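Local structure of RagA protein (6SLN) at residues Phe702-Thr707 and Lys733-Asp738; Leu630-Ser635 and Phe685-Gly690; Leu152-Ala157 and Thr639-Ile644. The protein probably imports nutrients across the outer membrane of Porphyromonas gingivalis as a TonB-dependent receptor, a beta-barrel closed by an internal plug domain. All blocks are in the same frame, centred on the assembly; numbering follows the deposited sequence.

Contact 1 of 3, residues Phe702-Thr707 and Lys733-Asp738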
loop_
_atom_site.group_PDB
_atom_site.type_symbol
_atom_site.label_atom_id
_atom_site.label_comp_id
_atom_site.label_asym_id
_atom_site.label_seq_id
_atom_site.Cartn_x
_atom_site.Cartn_y
_atom_site.Cartn_z
ATOM N N PHE A 702 18.806 -48.349 -11.655
ATOM C CA PHE A 702 18.636 -47.992 -13.054
ATOM C C PHE A 702 17.201 -47.541 -13.265
ATOM O O PHE A 702 16.260 -48.246 -12.886
ATOM C CB PHE A 702 18.963 -49.173 -13.972
ATOM C CG PHE A 702 18.593 -48.948 -15.421
ATOM C CD1 PHE A 702 19.435 -48.237 -16.266
ATOM C CD2 PHE A 702 17.392 -49.444 -15.940
ATOM C CE1 PHE A 702 19.092 -48.027 -17.611
ATOM C CE2 PHE A 702 17.044 -49.238 -17.280
ATOM C CZ PHE A 702 17.899 -48.530 -18.115
ATOM N N TYR A 703 17.033 -46.382 -13.885
ATOM C CA TYR A 703 15.705 -45.860 -14.142
ATOM C C TYR A 703 15.584 -45.403 -15.585
ATOM O O TYR A 703 16.579 -45.132 -16.264
ATOM C CB TYR A 703 15.388 -44.678 -13.235
ATOM C CG TYR A 703 16.285 -43.500 -13.496
ATOM C CD1 TYR A 703 15.937 -42.528 -14.423
ATOM C CD2 TYR A 703 17.490 -43.366 -12.828
ATOM C CE1 TYR A 703 16.759 -41.457 -14.671
ATOM C CE2 TYR A 703 18.317 -42.294 -13.064
ATOM C CZ TYR A 703 17.949 -41.342 -13.982
ATOM O OH TYR A 703 18.779 -40.271 -14.215
ATOM N N VAL A 704 14.336 -45.292 -16.033
ATOM C CA VAL A 704 14.004 -44.634 -17.292
ATOM C C VAL A 704 12.711 -43.869 -17.074
ATOM O O VAL A 704 11.700 -44.443 -16.649
ATOM C CB VAL A 704 13.866 -45.600 -18.483
ATOM C CG1 VAL A 704 12.889 -46.710 -18.172
ATOM C CG2 VAL A 704 13.420 -44.825 -19.712
ATOM N N ARG A 705 12.750 -42.576 -17.357
ATOM C CA ARG A 705 11.704 -41.635 -16.998
ATOM C C ARG A 705 11.244 -40.939 -18.270
ATOM O O ARG A 705 12.065 -40.454 -19.054
ATOM C CB ARG A 705 12.233 -40.645 -15.935
ATOM C CG ARG A 705 11.720 -39.238 -16.029
ATOM C CD ARG A 705 12.328 -38.370 -14.942
ATOM N NE ARG A 705 11.516 -37.174 -14.740
ATOM C CZ ARG A 705 11.967 -36.061 -14.185
ATOM N NH1 ARG A 705 13.222 -36.002 -13.769
ATOM N NH2 ARG A 705 11.162 -35.014 -14.040
ATOM N N THR A 706 9.942 -40.922 -18.489
ATOM C CA THR A 706 9.379 -40.417 -19.728
ATOM C C THR A 706 8.358 -39.340 -19.423
ATOM O O THR A 706 7.514 -39.512 -18.538
ATOM C CB THR A 706 8.711 -41.534 -20.512
ATOM O OG1 THR A 706 9.443 -42.753 -20.311
ATOM C CG2 THR A 706 8.680 -41.182 -21.986
ATOM N N THR A 707 8.429 -38.240 -20.161
ATOM C CA THR A 707 7.465 -37.158 -20.029
ATOM C C THR A 707 6.643 -37.023 -21.304
ATOM O O THR A 707 7.201 -36.935 -22.402
ATOM C CB THR A 707 8.155 -35.835 -19.690
ATOM O OG1 THR A 707 9.067 -36.023 -18.594
ATOM C CG2 THR A 707 7.112 -34.794 -19.330
ATOM N N LYS A 733 12.551 -37.567 -22.382
ATOM C CA LYS A 733 12.931 -38.870 -21.864
ATOM C C LYS A 733 14.233 -38.682 -21.095
ATOM O O LYS A 733 15.092 -37.891 -21.502
ATOM C CB LYS A 733 13.096 -39.884 -23.006
ATOM C CG LYS A 733 13.139 -41.349 -22.598
ATOM C CD LYS A 733 13.803 -42.196 -23.707
ATOM C CE LYS A 733 12.974 -43.420 -24.041
ATOM N NZ LYS A 733 13.784 -44.664 -24.212
ATOM N N ASN A 734 14.359 -39.389 -19.977
ATOM C CA ASN A 734 15.525 -39.277 -19.117
ATOM C C ASN A 734 15.926 -40.673 -18.682
ATOM O O ASN A 734 15.130 -41.378 -18.055
ATOM C CB ASN A 734 15.232 -38.388 -17.908
ATOM C CG ASN A 734 15.609 -36.951 -18.159
ATOM O OD1 ASN A 734 16.787 -36.607 -18.205
ATOM N ND2 ASN A 734 14.621 -36.103 -18.330
ATOM N N THR A 735 17.145 -41.078 -19.027
ATOM C CA THR A 735 17.616 -42.425 -18.741
ATOM C C THR A 735 18.963 -42.319 -18.051
ATOM O O THR A 735 19.834 -41.573 -18.507
ATOM C CB THR A 735 17.695 -43.243 -20.023
ATOM O OG1 THR A 735 16.397 -43.242 -20.631
ATOM C CG2 THR A 735 18.147 -44.694 -19.746
ATOM N N GLY A 736 19.116 -43.037 -16.942
ATOM C CA GLY A 736 20.282 -42.824 -16.111
ATOM C C GLY A 736 20.444 -43.902 -15.062
ATOM O O GLY A 736 19.650 -44.845 -14.974
ATOM N N VAL A 737 21.497 -43.731 -14.252
ATOM C CA VAL A 737 21.940 -44.708 -13.264
ATOM C C VAL A 737 22.175 -44.004 -11.931
ATOM O O VAL A 737 22.602 -42.847 -11.900
ATOM C CB VAL A 737 23.212 -45.427 -13.745
ATOM C CG1 VAL A 737 23.885 -46.155 -12.602
ATOM C CG2 VAL A 737 22.851 -46.402 -14.859
ATOM N N ASP A 738 21.866 -44.691 -10.832
ATOM C CA ASP A 738 22.026 -44.179 -9.476
ATOM C C ASP A 738 22.945 -45.130 -8.726
ATOM O O ASP A 738 22.553 -46.266 -8.446
ATOM C CB ASP A 738 20.680 -44.081 -8.762
ATOM C CG ASP A 738 19.996 -42.744 -8.966
ATOM O OD1 ASP A 738 19.015 -42.462 -8.231
ATOM O OD2 ASP A 738 20.422 -41.984 -9.862
#

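Contact 2 of 3, residues Leu630-Ser635 and Phe685-Gly690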
loop_
_atom_site.group_PDB
_atom_site.type_symbol
_atom_site.label_atom_id
_atom_site.label_comp_id
_atom_site.label_asym_id
_atom_site.label_seq_id
_atom_site.Cartn_x
_atom_site.Cartn_y
_atom_site.Cartn_z
ATOM N N LEU A 630 20.903 -58.363 0.766
ATOM C CA LEU A 630 20.707 -58.111 -0.654
ATOM C C LEU A 630 19.216 -57.923 -0.884
ATOM O O LEU A 630 18.410 -58.728 -0.405
ATOM C CB LEU A 630 21.247 -59.264 -1.511
ATOM C CG LEU A 630 21.839 -58.855 -2.858
ATOM C CD1 LEU A 630 22.674 -59.973 -3.410
ATOM C CD2 LEU A 630 20.748 -58.483 -3.845
ATOM N N ARG A 631 18.856 -56.858 -1.597
ATOM C CA ARG A 631 17.470 -56.611 -1.962
ATOM C C ARG A 631 17.394 -56.169 -3.417
ATOM O O ARG A 631 18.282 -55.483 -3.933
ATOM C CB ARG A 631 16.814 -55.566 -1.054
ATOM C CG ARG A 631 16.642 -56.012 0.387
ATOM C CD ARG A 631 15.908 -54.966 1.205
ATOM N NE ARG A 631 16.521 -53.642 1.095
ATOM C CZ ARG A 631 17.441 -53.173 1.928
ATOM N NH1 ARG A 631 17.861 -53.923 2.938
ATOM N NH2 ARG A 631 17.943 -51.957 1.748
ATOM N N LEU A 632 16.318 -56.595 -4.073
ATOM C CA LEU A 632 16.018 -56.274 -5.459
ATOM C C LEU A 632 14.671 -55.560 -5.474
ATOM O O LEU A 632 13.735 -55.982 -4.787
ATOM C CB LEU A 632 16.016 -57.561 -6.303
ATOM C CG LEU A 632 15.801 -57.650 -7.816
ATOM C CD1 LEU A 632 14.363 -57.374 -8.178
ATOM C CD2 LEU A 632 16.718 -56.710 -8.548
ATOM N N LYS A 633 14.580 -54.464 -6.218
ATOM C CA LYS A 633 13.380 -53.642 -6.186
ATOM C C LYS A 633 13.142 -53.034 -7.556
ATOM O O LYS A 633 14.079 -52.543 -8.191
ATOM C CB LYS A 633 13.488 -52.525 -5.127
ATOM C CG LYS A 633 14.896 -51.964 -4.936
ATOM C CD LYS A 633 15.080 -51.300 -3.572
ATOM C CE LYS A 633 14.462 -49.900 -3.523
ATOM N NZ LYS A 633 15.244 -48.861 -4.265
ATOM N N MET A 634 11.892 -53.067 -8.011
ATOM C CA MET A 634 11.535 -52.316 -9.202
ATOM C C MET A 634 10.162 -51.678 -9.047
ATOM O O MET A 634 9.289 -52.196 -8.349
ATOM C CB MET A 634 11.565 -53.174 -10.456
ATOM C CG MET A 634 10.579 -54.301 -10.457
ATOM S SD MET A 634 11.154 -55.529 -11.631
ATOM C CE MET A 634 12.549 -56.212 -10.757
ATOM N N SER A 635 9.992 -50.545 -9.725
ATOM C CA SER A 635 8.785 -49.743 -9.681
ATOM C C SER A 635 8.387 -49.363 -11.100
ATOM O O SER A 635 9.235 -49.197 -11.982
ATOM C CB SER A 635 8.999 -48.466 -8.858
ATOM O OG SER A 635 9.333 -47.359 -9.697
ATOM N N PHE A 685 14.507 -49.733 -11.617
ATOM C CA PHE A 685 14.968 -51.069 -11.254
ATOM C C PHE A 685 16.210 -50.932 -10.388
ATOM O O PHE A 685 17.221 -50.384 -10.839
ATOM C CB PHE A 685 15.276 -51.900 -12.502
ATOM C CG PHE A 685 15.995 -53.164 -12.202
ATOM C CD1 PHE A 685 17.382 -53.208 -12.181
ATOM C CD2 PHE A 685 15.287 -54.316 -11.920
ATOM C CE1 PHE A 685 18.051 -54.381 -11.885
ATOM C CE2 PHE A 685 15.943 -55.492 -11.636
ATOM C CZ PHE A 685 17.330 -55.525 -11.618
ATOM N N GLY A 686 16.155 -51.449 -9.157
ATOM C CA GLY A 686 17.182 -51.165 -8.179
ATOM C C GLY A 686 17.742 -52.405 -7.509
ATOM O O GLY A 686 17.155 -53.487 -7.539
ATOM N N LEU A 687 18.897 -52.214 -6.876
ATOM C CA LEU A 687 19.569 -53.296 -6.167
ATOM C C LEU A 687 20.287 -52.709 -4.962
ATOM O O LEU A 687 21.273 -51.989 -5.130
ATOM C CB LEU A 687 20.550 -54.013 -7.079
ATOM C CG LEU A 687 20.862 -55.437 -6.645
ATOM C CD1 LEU A 687 19.665 -56.336 -6.867
ATOM C CD2 LEU A 687 22.102 -55.974 -7.368
ATOM N N ALA A 688 19.794 -53.007 -3.764
ATOM C CA ALA A 688 20.504 -52.700 -2.532
ATOM C C ALA A 688 21.347 -53.904 -2.121
ATOM O O ALA A 688 21.088 -55.034 -2.537
ATOM C CB ALA A 688 19.528 -52.325 -1.409
ATOM N N ALA A 689 22.365 -53.653 -1.299
ATOM C CA ALA A 689 23.190 -54.727 -0.754
ATOM C C ALA A 689 24.091 -54.171 0.346
ATOM O O ALA A 689 24.288 -52.958 0.469
ATOM C CB ALA A 689 24.020 -55.410 -1.844
ATOM N N GLY A 690 24.626 -55.091 1.154
ATOM C CA GLY A 690 25.599 -54.776 2.185
ATOM C C GLY A 690 26.412 -56.004 2.528
ATOM O O GLY A 690 25.926 -57.135 2.425
#

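Contact 3 of 3, residues Leu152-Ala157 and Thr639-Ile644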
loop_
_atom_site.group_PDB
_atom_site.type_symbol
_atom_site.label_atom_id
_atom_site.label_comp_id
_atom_site.label_asym_id
_atom_site.label_seq_id
_atom_site.Cartn_x
_atom_site.Cartn_y
_atom_site.Cartn_z
ATOM N N LEU A 152 10.587 -29.221 -20.672
ATOM C CA LEU A 152 11.092 -28.014 -21.315
ATOM C C LEU A 152 10.321 -26.752 -20.914
ATOM O O LEU A 152 10.577 -25.681 -21.476
ATOM C CB LEU A 152 11.056 -28.191 -22.836
ATOM C CG LEU A 152 11.764 -29.421 -23.383
ATOM C CD1 LEU A 152 11.827 -29.299 -24.883
ATOM C CD2 LEU A 152 13.154 -29.530 -22.811
ATOM N N GLY A 153 9.389 -26.847 -19.962
ATOM C CA GLY A 153 8.582 -25.706 -19.552
ATOM C C GLY A 153 8.233 -25.708 -18.077
ATOM O O GLY A 153 8.734 -24.883 -17.304
ATOM N N ALA A 154 7.366 -26.633 -17.681
ATOM C CA ALA A 154 7.034 -26.816 -16.278
ATOM C C ALA A 154 8.307 -26.954 -15.452
ATOM O O ALA A 154 9.292 -27.555 -15.888
ATOM C CB ALA A 154 6.147 -28.054 -16.105
ATOM N N SER A 155 8.291 -26.358 -14.264
ATOM C CA SER A 155 9.424 -26.463 -13.363
ATOM C C SER A 155 9.799 -27.915 -13.100
ATOM O O SER A 155 8.951 -28.814 -13.107
ATOM C CB SER A 155 9.106 -25.789 -12.041
ATOM O OG SER A 155 9.841 -26.419 -11.013
ATOM N N SER A 156 11.096 -28.132 -12.859
ATOM C CA SER A 156 11.639 -29.426 -12.457
ATOM C C SER A 156 11.955 -29.476 -10.975
ATOM O O SER A 156 12.549 -30.454 -10.505
ATOM C CB SER A 156 12.893 -29.771 -13.272
ATOM O OG SER A 156 12.691 -29.512 -14.655
ATOM N N ALA A 157 11.575 -28.447 -10.232
ATOM C CA ALA A 157 11.796 -28.442 -8.798
ATOM C C ALA A 157 11.067 -29.609 -8.146
ATOM O O ALA A 157 9.878 -29.813 -8.411
ATOM C CB ALA A 157 11.300 -27.130 -8.203
ATOM N N THR A 639 3.065 -40.117 -12.790
ATOM C CA THR A 639 3.065 -38.973 -11.895
ATOM C C THR A 639 2.741 -37.741 -12.718
ATOM O O THR A 639 3.084 -37.660 -13.902
ATOM C CB THR A 639 4.419 -38.776 -11.208
ATOM O OG1 THR A 639 5.415 -38.548 -12.213
ATOM C CG2 THR A 639 4.812 -39.993 -10.352
ATOM N N GLY A 640 2.086 -36.784 -12.092
ATOM C CA GLY A 640 1.756 -35.548 -12.756
ATOM C C GLY A 640 2.756 -34.453 -12.447
ATOM O O GLY A 640 3.496 -34.511 -11.463
ATOM N N ASN A 641 2.780 -33.459 -13.332
ATOM C CA ASN A 641 3.530 -32.237 -13.133
ATOM C C ASN A 641 2.647 -31.092 -13.593
ATOM O O ASN A 641 2.074 -31.152 -14.687
ATOM C CB ASN A 641 4.863 -32.245 -13.903
ATOM C CG ASN A 641 5.710 -30.989 -13.613
ATOM O OD1 ASN A 641 5.371 -30.186 -12.746
ATOM N ND2 ASN A 641 6.788 -30.819 -14.345
ATOM N N SER A 642 2.527 -30.060 -12.753
ATOM C CA SER A 642 1.668 -28.928 -13.080
ATOM C C SER A 642 2.271 -27.618 -12.600
ATOM O O SER A 642 1.559 -26.604 -12.523
ATOM C CB SER A 642 0.288 -29.081 -12.469
ATOM O OG SER A 642 0.415 -29.521 -11.133
ATOM N N GLU A 643 3.559 -27.619 -12.267
ATOM C CA GLU A 643 4.225 -26.406 -11.817
ATOM C C GLU A 643 4.345 -25.456 -12.998
ATOM O O GLU A 643 5.388 -25.334 -13.639
ATOM C CB GLU A 643 5.590 -26.711 -11.221
ATOM C CG GLU A 643 5.571 -26.920 -9.738
ATOM C CD GLU A 643 4.566 -26.055 -9.026
ATOM O OE1 GLU A 643 4.565 -24.817 -9.253
ATOM O OE2 GLU A 643 3.779 -26.631 -8.233
ATOM N N ILE A 644 3.258 -24.754 -13.282
ATOM C CA ILE A 644 3.271 -23.653 -14.224
ATOM C C ILE A 644 2.547 -22.471 -13.589
ATOM O O ILE A 644 2.132 -22.526 -12.432
ATOM C CB ILE A 644 2.622 -24.035 -15.558
ATOM C CG1 ILE A 644 1.153 -24.387 -15.299
ATOM C CG2 ILE A 644 3.380 -25.199 -16.184
ATOM C CD1 ILE A 644 0.352 -24.651 -16.565
#

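Contact 1 of 3, residues Phe702-Thr707 and Lys733-Asp738
Two neighbouring antiparallel strands of the TonB-dependent receptor barrel, Phe702-Thr707 and Lys733-Asp738, run at 173° to each other, and their Tyr703-Gly736 pair has the form of an aromatic rescue of glycine, the mortise-tenon joint of beta-barrels. Four backbone hydrogen bonds join them in two hydrogen-bonded pairs. At Arg705 and Asn734 the bonds are short, Arg705 N to Asn734 O 2.8 Å and Asn734 N to Arg705 O 2.7 Å. At Tyr703 and Gly736 they are longer: Tyr703 N points almost straight at Gly736 O, 3.2 Å away and in the plane of that carbonyl, while the return bond from Gly736 N to Tyr703 O is weak. Apolar contact is modest and lies on the face of Phe702, Val704 and Val737. The Phe702 ring, with CG anti to the backbone N, takes CG2 of Val737 at its edge. Val704 and Thr735 stand side by side, CG2 of the valine against OG1 of the threonine. The other face is polar and meets the plug. There Asn734 and Arg705 run alongside each other, the arginine extended from CG to NE, with guanidinium and amide planes 34° apart. Both are gripped at their tips: Arg705 NE by Gln680 and NH1 by the carbonyl of His147, Asn734 OD1 by Asn762 and ND2 by the carbonyl of Thr149. Asp738 OD1 hydrogen-bonds to His147 NE2 and forms a salt bridge with Lys187, and the Tyr703 ring stacks with His147. Chi1 of 64° puts Tyr703 CG between N and the carbonyl carbon, which swings the ring across Gly736. Glycine, having no side chain, leaves room for it: one ring face lies over Gly736 O, and Tyr703 OH, hydrogen-bonded to Asn762, lies 3.5 Å from Gly736 CA.

Contact 2 of 3, residues Leu630-Ser635 and Phe685-Gly690
Leu630-Ser635 and Phe685-Gly690 are adjacent antiparallel barrel strands, and their closest side-chain packing is on the face of Leu632, Met634, Phe685 and Leu687, a row partly exposed on the barrel surface. Leu632 stands at its middle with CG anti to the backbone N (chi1 -177°). Its CD2 branch reaches across the strands obliquely and touches both Phe685 CZ, at 3.3 Å, and Leu687 CD1, at 3.4 Å. Met634 lies alongside Phe685 and bends at chi3, bringing Met634 CE to the ring edge, 3.5 Å from Phe685 CD2. Leu630 CD2 extends the row to Leu687 CD1. The other face is sparser, yet Gly686, Ala688 and Lys633 are buried there. Arg631 bends at chi3 so that NH2 comes within 3.6 Å of Ala688 CB, and its NH1 forms a salt bridge with Asp629; Lys633 sends NZ to a salt bridge with Glu699. In the backbone, Gly686 N approaches Lys633 O nearly along the C=O axis, whereas Arg631 N sits above the carbonyl plane of Ala688. Next along the wall, strand 678-691 pairs with strand 696-715; on the other flank Leu632 rests on Phe614 of strand 604-614 and Ile616 of helix 616-621, and Leu630 on Tyr617 of that helix.

Contact 3 of 3, residues Leu152-Ala157 and Thr639-Ile644
The chain of Leu152-Ala157 is an irregular loop, while Thr639-Ile644 is the end of a strand that stops after Asn641 and turns. Glu643 is the centre of an inverse gamma turn, closed by Ile644 N to Ser642 O. This turn presents Glu643 O to the loop, where Ser155 N donates to it at 3.1 Å, in the plane of the carbonyl; Ala154 CA adds a CA-H...O contact to the same oxygen. The second bond runs the other way, from the Asn641 side chain to the loop backbone. With CG anti to the backbone N (chi1 -176°), the Asn641 amide is placed beside the loop, and ND2 donates to Ser155 O at 3.2 Å, close to the amide plane. Each end of this amide is engaged: OD1 accepts from Glu643 N above its carbonyl plane, making an Asx turn, and ND2 also hydrogen-bonds to Glu678 OE2. The amide is thereby fixed in rotation. Ala154 CB packs against it, 3.3 Å from ND2, and touches Ile644 CG2 on another side. Ser155 and Glu643 meet CB to CB at 3.7 Å, but their polar ends part. Ser155 OG turns back to Ala157 N, 2.8 Å away, in an ST turn, while the glutamate chain bends at chi2 and turns its carboxylate to a salt bridge with Arg198. Asn201 is a second partner of Ser155 O. Such loop-to-wall hydrogen bonding is characteristic of the plug-barrel interface of TonB-dependent receptors, where the plug domain sits inside the barrel.

Overall arrangement
Contacts 1 and 2 are partly buried strand pairings within the barrel wall, whereas contact 3, a buried contact and the nearest to the chain centre, joins the plug to that wall. The two pairings meet through neighbouring strands 678-691 and 696-715, where Phe702 O and Phe685 N, 2.6 Å apart, probably form a hydrogen bond; their centres are about 16 Å apart. Contact 2 is the farthest of the three from the chain centre and has the richest apolar face. Contact 1 lies deeper, with a face of polar side chains bound to plug and barrel residues alike. Contact 3 relies mainly on two hydrogen bonds to loop backbone atoms. It shares strand 627-641 with contact 2, about 28 Å away between centres.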